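Local coordinates for putative aminopeptidase (Leishmania major, PDB 5NTH), which is a manganese-bound M17 leucyl aminopeptidase that removes N-terminal residues from peptides, held here in complex with actinonin, at the interface of chains A and B and the interface of chains A and C. Coordinates in Å, arbitrary orientation; residue numbers count along the deposited sequence, not the author numbering. Chains: chain A/B/C, Putative aminopeptidase.

Contact 1: the interface of chains A and B. Residues chain A 302, 315-319; chain B 370-371, 383.
A:Tyr302 reaches B:Asn370 with its phenol OH, which donates to the backbone carbonyl O of B:Asn370 at 2.7 Å. The C=O...OH angle is 122°, with the hydroxyl tilted 31° from the carbonyl plane. One residue on, the carboxylate of B:Asp371 pushes into the turn of chain A at 316-319. Its OD1 lies 3.1 Å from the backbone N of A:Asn317, a plausible hydrogen bond, whereas the still shorter approach of OD2 to that nitrogen is doubtful. OD2 also takes a weak bond from the backbone N of A:Lys319 at 3.3 Å, fairly straight at the hydrogen. Around this polar core, the methyl CG2 of A:Thr316 packs on CB of B:Asn370 at 3.5 Å. With CG beside its own backbone N (chi1 -57°), B:Asn370 sends its amide to A:Met315, whose thioether crosses at about a right angle, SD lying 3.6 Å from ND2. Farther out, NZ of A:Lys319 stands 4.0 Å from carboxylate OE2 of B:Glu383, a distance at which the opposite charges may still attract. The chain A elements lead straight to the active site: A:Tyr302 precedes the manganese ligand A:Asp303, and the 3-10 helix 318-322 carries the manganese ligand A:Asp321. The neighbouring subunit therefore probably braces the metal-bearing segments, which may tie assembly to an ordered catalytic centre.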
# COMPACT_ATOMS: atom_id res chain seq x y z
N TYR A 302 8.56 -24.75 5.36
CA TYR A 302 7.89 -23.70 4.66
C TYR A 302 7.45 -22.62 5.61
O TYR A 302 6.88 -22.92 6.67
CB TYR A 302 6.71 -24.27 3.91
CG TYR A 302 6.17 -23.32 2.91
CD1 TYR A 302 6.94 -22.91 1.84
CD2 TYR A 302 4.91 -22.79 3.05
CE1 TYR A 302 6.45 -22.02 0.90
CE2 TYR A 302 4.41 -21.90 2.12
CZ TYR A 302 5.18 -21.51 1.06
OH TYR A 302 4.66 -20.64 0.14
N MET A 315 6.47 -14.55 -0.12
CA MET A 315 6.23 -15.93 0.27
C MET A 315 6.85 -16.98 -0.67
O MET A 315 7.18 -18.08 -0.22
CB MET A 315 4.74 -16.13 0.37
CG MET A 315 4.33 -17.37 1.08
SD MET A 315 2.57 -17.31 1.43
CE MET A 315 2.35 -19.08 1.50
N THR A 316 7.03 -16.71 -1.94
CA THR A 316 7.71 -17.67 -2.78
C THR A 316 9.17 -17.77 -2.35
O THR A 316 9.72 -16.82 -1.88
CB THR A 316 7.64 -17.33 -4.27
OG1 THR A 316 7.53 -15.93 -4.43
CG2 THR A 316 6.47 -17.96 -4.89
N ASN A 317 9.76 -18.95 -2.51
CA ASN A 317 11.12 -19.21 -2.11
C ASN A 317 11.26 -19.54 -0.63
O ASN A 317 12.32 -19.69 -0.16
CB ASN A 317 12.00 -18.05 -2.51
CG ASN A 317 13.37 -18.47 -3.00
OD1 ASN A 317 13.53 -19.46 -3.67
ND2 ASN A 317 14.35 -17.69 -2.67
N MET A 318 10.16 -19.69 0.08
CA MET A 318 10.20 -20.06 1.48
C MET A 318 10.25 -21.55 1.69
O MET A 318 10.19 -22.03 2.77
CB MET A 318 9.02 -19.45 2.20
CG MET A 318 9.05 -17.95 2.23
SD MET A 318 10.32 -17.24 3.24
CE MET A 318 11.57 -16.85 2.08
N LYS A 319 10.30 -22.24 0.57
CA LYS A 319 10.98 -23.46 0.28
C LYS A 319 12.33 -23.51 0.95
O LYS A 319 12.71 -24.49 1.48
CB LYS A 319 11.24 -23.40 -1.20
CG LYS A 319 11.26 -24.66 -1.99
CD LYS A 319 12.07 -24.37 -3.22
CE LYS A 319 11.37 -24.73 -4.51
NZ LYS A 319 12.24 -24.55 -5.70
N ASN B 370 2.85 -21.37 -2.39
CA ASN B 370 3.58 -20.69 -3.44
C ASN B 370 4.96 -21.30 -3.34
O ASN B 370 5.67 -21.00 -2.38
CB ASN B 370 3.62 -19.18 -3.24
CG ASN B 370 2.23 -18.58 -3.16
OD1 ASN B 370 1.56 -18.42 -4.16
ND2 ASN B 370 1.79 -18.28 -1.95
N ASP B 371 5.28 -22.21 -4.27
CA ASP B 371 6.53 -23.02 -4.36
C ASP B 371 6.31 -24.53 -4.57
O ASP B 371 7.21 -25.21 -5.07
CB ASP B 371 7.50 -22.82 -3.17
CG ASP B 371 8.36 -21.58 -3.32
OD1 ASP B 371 8.33 -20.95 -4.41
OD2 ASP B 371 9.04 -21.22 -2.35
N GLU B 383 5.09 -25.37 -11.50
CA GLU B 383 5.60 -24.71 -10.30
C GLU B 383 4.64 -23.60 -9.87
O GLU B 383 4.55 -22.56 -10.53
CB GLU B 383 7.00 -24.13 -10.51
CG GLU B 383 7.68 -23.82 -9.17
CD GLU B 383 8.98 -23.03 -9.29
OE1 GLU B 383 9.30 -22.59 -10.42
OE2 GLU B 383 9.66 -22.84 -8.23

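Contact 2: the interface of chains A and B. Residues chain A 163, 165, 170, 174; chain B 373, 375.
B:Val375 and B:Val373, on strand 373-375, each lay a methyl against an alanine of chain A. CG2 of B:Val375 meets CB of A:Ala170 at 4.0 Å, and CG1 of B:Val373 meets CB of A:Ala165 at the same 4.0 Å. Different branches do the work: B:Val373 uses the methyl anti to its backbone nitrogen (chi1 167°), while B:Val375 uses the one beside its nitrogen. Two tyrosines of chain A flank these small methyl contacts, pointing their hydroxyl ends towards chain B. The phenol OH of A:Tyr174 comes within 3.7 Å of CG2 of B:Val375, which therefore touches both this hydroxyl and A:Ala170. A:Tyr163 approaches B:Val373 from the opposite direction, its OH 4.0 Å from CB. These are van der Waals contacts at ordinary distances, and fit of shape probably contributes here. Support comes from within chain A: CA of A:Ala170, in the 3-10 helix 166-172, sits over the centre of the A:Tyr174 ring, 3.9 Å above its plane, and probably helps hold that ring's orientation. As part of the A-B contact in the six-subunit assembly, the patch probably helps hold neighbouring subunits together by apolar packing. The two phenol rings lie nearly parallel without stacking; their edges run past each other, with CE1 of A:Tyr163 3.7 Å from CD2 of A:Tyr174.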
# COMPACT_ATOMS: atom_id res chain seq x y z
N TYR A 163 17.57 -31.57 -8.23
CA TYR A 163 16.12 -31.51 -8.13
C TYR A 163 15.55 -30.85 -9.36
O TYR A 163 15.84 -29.66 -9.64
CB TYR A 163 15.60 -30.75 -6.89
CG TYR A 163 14.08 -30.79 -6.81
CD1 TYR A 163 13.43 -31.86 -6.22
CD2 TYR A 163 13.28 -29.79 -7.41
CE1 TYR A 163 12.05 -31.93 -6.20
CE2 TYR A 163 11.89 -29.85 -7.36
CZ TYR A 163 11.28 -30.94 -6.76
OH TYR A 163 9.89 -31.07 -6.68
N ALA A 165 11.59 -31.40 -11.91
CA ALA A 165 10.41 -32.15 -12.41
C ALA A 165 10.16 -31.96 -13.93
O ALA A 165 9.19 -32.53 -14.48
CB ALA A 165 9.17 -31.79 -11.60
N ALA A 170 9.62 -36.45 -12.48
CA ALA A 170 8.80 -36.86 -11.34
C ALA A 170 8.77 -38.38 -11.20
O ALA A 170 8.80 -38.90 -10.08
CB ALA A 170 7.39 -36.32 -11.49
N TYR A 174 12.36 -37.05 -9.02
CA TYR A 174 12.80 -35.66 -9.05
C TYR A 174 14.35 -35.54 -9.05
O TYR A 174 14.89 -34.57 -8.54
CB TYR A 174 12.15 -34.87 -7.88
CG TYR A 174 10.63 -34.94 -7.89
CD1 TYR A 174 9.97 -36.04 -7.34
CD2 TYR A 174 9.85 -33.92 -8.45
CE1 TYR A 174 8.57 -36.12 -7.34
CE2 TYR A 174 8.45 -33.99 -8.46
CZ TYR A 174 7.81 -35.11 -7.91
OH TYR A 174 6.45 -35.26 -7.91
N VAL B 373 5.18 -27.99 -6.24
CA VAL B 373 5.35 -28.44 -7.61
C VAL B 373 4.35 -29.54 -7.80
O VAL B 373 4.29 -30.47 -7.03
CB VAL B 373 6.75 -28.96 -7.88
CG1 VAL B 373 6.81 -29.71 -9.21
CG2 VAL B 373 7.74 -27.81 -7.85
N VAL B 375 2.13 -32.20 -10.38
CA VAL B 375 2.15 -32.98 -11.60
C VAL B 375 0.73 -33.15 -12.08
O VAL B 375 -0.06 -33.84 -11.49
CB VAL B 375 2.79 -34.35 -11.40
CG1 VAL B 375 3.08 -35.00 -12.76
CG2 VAL B 375 4.08 -34.22 -10.61

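Contact 3: the interface of chains A and C. Residues chain A 460-462, 465; chain C 109, 111, 427, 431.
A:Leu460 meets C:His431 through the torsions of both side chains: the leucine has CG anti to its backbone N (chi1 -174°), and the histidine holds CG beside its own (chi1 -65°). This brings methyl CD1 over the centre of the imidazole face, 3.6 Å from the ring centroid, in a CH-pi contact. The other methyl, CD2, reaches the carbonyl O of C:Thr427 at 3.4 Å. The CD2-CE2 side of the A:Tyr465 ring meets CE1 of C:His431, CD2 at 3.6 Å. Beside the leucine, the hydroxyl OG1 of C:Thr111 donates to the backbone O of A:Tyr461 at 2.6 Å, a polar link across the patch. Bonds inside chain C set the platform. NE2 of C:His431 donates in its ring plane to the carbonyl O of C:Thr111 at 3.1 Å, restraining ring rotation, while OG1 of C:Thr427 holds the histidine's backbone O at 2.8 Å. The patch belongs to the two-fold A-C interface of the six-subunit assembly and probably helps join the subunits. Chain A contributes the loop between strand 456-458 and helix 463-467, plus A:Tyr465 from that helix. Chain C receives it between the end of helix 422-427, the loop leading into strand 432-436, and the loop carrying C:Ser109 and C:Thr111.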
# COMPACT_ATOMS: atom_id res chain seq x y z
N LEU A 460 26.46 -5.85 13.95
CA LEU A 460 26.49 -5.24 15.26
C LEU A 460 26.17 -6.24 16.38
O LEU A 460 25.15 -6.87 16.34
CB LEU A 460 25.50 -4.09 15.29
CG LEU A 460 25.49 -3.25 16.57
CD1 LEU A 460 26.85 -2.59 16.81
CD2 LEU A 460 24.37 -2.23 16.53
N TYR A 461 27.09 -6.41 17.34
CA TYR A 461 26.80 -7.17 18.56
C TYR A 461 26.70 -6.14 19.70
O TYR A 461 27.70 -5.46 20.02
CB TYR A 461 27.87 -8.21 18.87
CG TYR A 461 27.60 -9.04 20.12
CD1 TYR A 461 26.84 -10.19 20.06
CD2 TYR A 461 28.13 -8.66 21.36
CE1 TYR A 461 26.60 -10.94 21.20
CE2 TYR A 461 27.88 -9.40 22.51
CZ TYR A 461 27.12 -10.52 22.42
OH TYR A 461 26.90 -11.22 23.53
N CYS A 462 25.51 -6.00 20.28
CA CYS A 462 25.26 -4.98 21.27
C CYS A 462 24.00 -5.29 22.05
O CYS A 462 23.03 -4.57 21.95
CB CYS A 462 25.15 -3.60 20.60
SG CYS A 462 25.31 -2.26 21.79
N TYR A 465 21.75 -2.67 23.73
CA TYR A 465 20.87 -1.93 22.84
C TYR A 465 19.73 -2.79 22.33
O TYR A 465 18.61 -2.28 22.21
CB TYR A 465 21.69 -1.29 21.71
CG TYR A 465 22.44 -0.02 22.12
CD1 TYR A 465 22.45 0.47 23.46
CD2 TYR A 465 23.15 0.70 21.18
CE1 TYR A 465 23.12 1.66 23.80
CE2 TYR A 465 23.84 1.86 21.52
CZ TYR A 465 23.83 2.36 22.82
OH TYR A 465 24.52 3.52 23.06
N SER C 109 28.99 -3.98 26.21
CA SER C 109 29.56 -4.85 25.20
C SER C 109 30.67 -4.18 24.39
O SER C 109 30.89 -2.95 24.46
CB SER C 109 28.47 -5.40 24.32
OG SER C 109 27.71 -4.33 23.86
N THR C 111 31.15 -3.28 21.46
CA THR C 111 30.79 -2.25 20.46
C THR C 111 30.27 -0.94 21.02
O THR C 111 29.85 -0.07 20.25
CB THR C 111 29.67 -2.73 19.52
OG1 THR C 111 28.48 -3.00 20.29
CG2 THR C 111 30.08 -3.97 18.73
N THR C 427 22.77 -1.26 11.35
CA THR C 427 23.51 -0.97 12.57
C THR C 427 22.70 -0.21 13.65
O THR C 427 23.27 0.31 14.59
CB THR C 427 24.78 -0.17 12.22
OG1 THR C 427 24.43 1.12 11.70
CG2 THR C 427 25.58 -0.89 11.19
N HIS C 431 24.47 3.58 16.38
CA HIS C 431 25.74 3.37 15.65
C HIS C 431 25.66 3.82 14.19
O HIS C 431 24.83 3.32 13.41
CB HIS C 431 26.09 1.90 15.61
CG HIS C 431 26.37 1.30 16.93
ND1 HIS C 431 25.38 0.99 17.82
CD2 HIS C 431 27.53 0.90 17.50
CE1 HIS C 431 25.91 0.44 18.90
NE2 HIS C 431 27.22 0.38 18.73

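Contact 1 and contact 2 belong to the same A-B interface, their C-alpha centres about 15 Å apart. Chain B joins them directly: B:Asn370 and B:Asp371 of contact 1 run almost at once into strand 373-375 of contact 2. Contact 3 faces another subunit; its C-alpha centre is about 33 Å from that of contact 1 and about 45 Å from that of contact 2. Its interface is two-fold, so its contacts recur with the chains exchanged, whereas the A-B interface is not an exact two-fold. Together these junctions fit the hexamer typical of M17 aminopeptidases, a pair of trimers, with contacts 1 and 2 probably within a trimer and contact 3 between trimers.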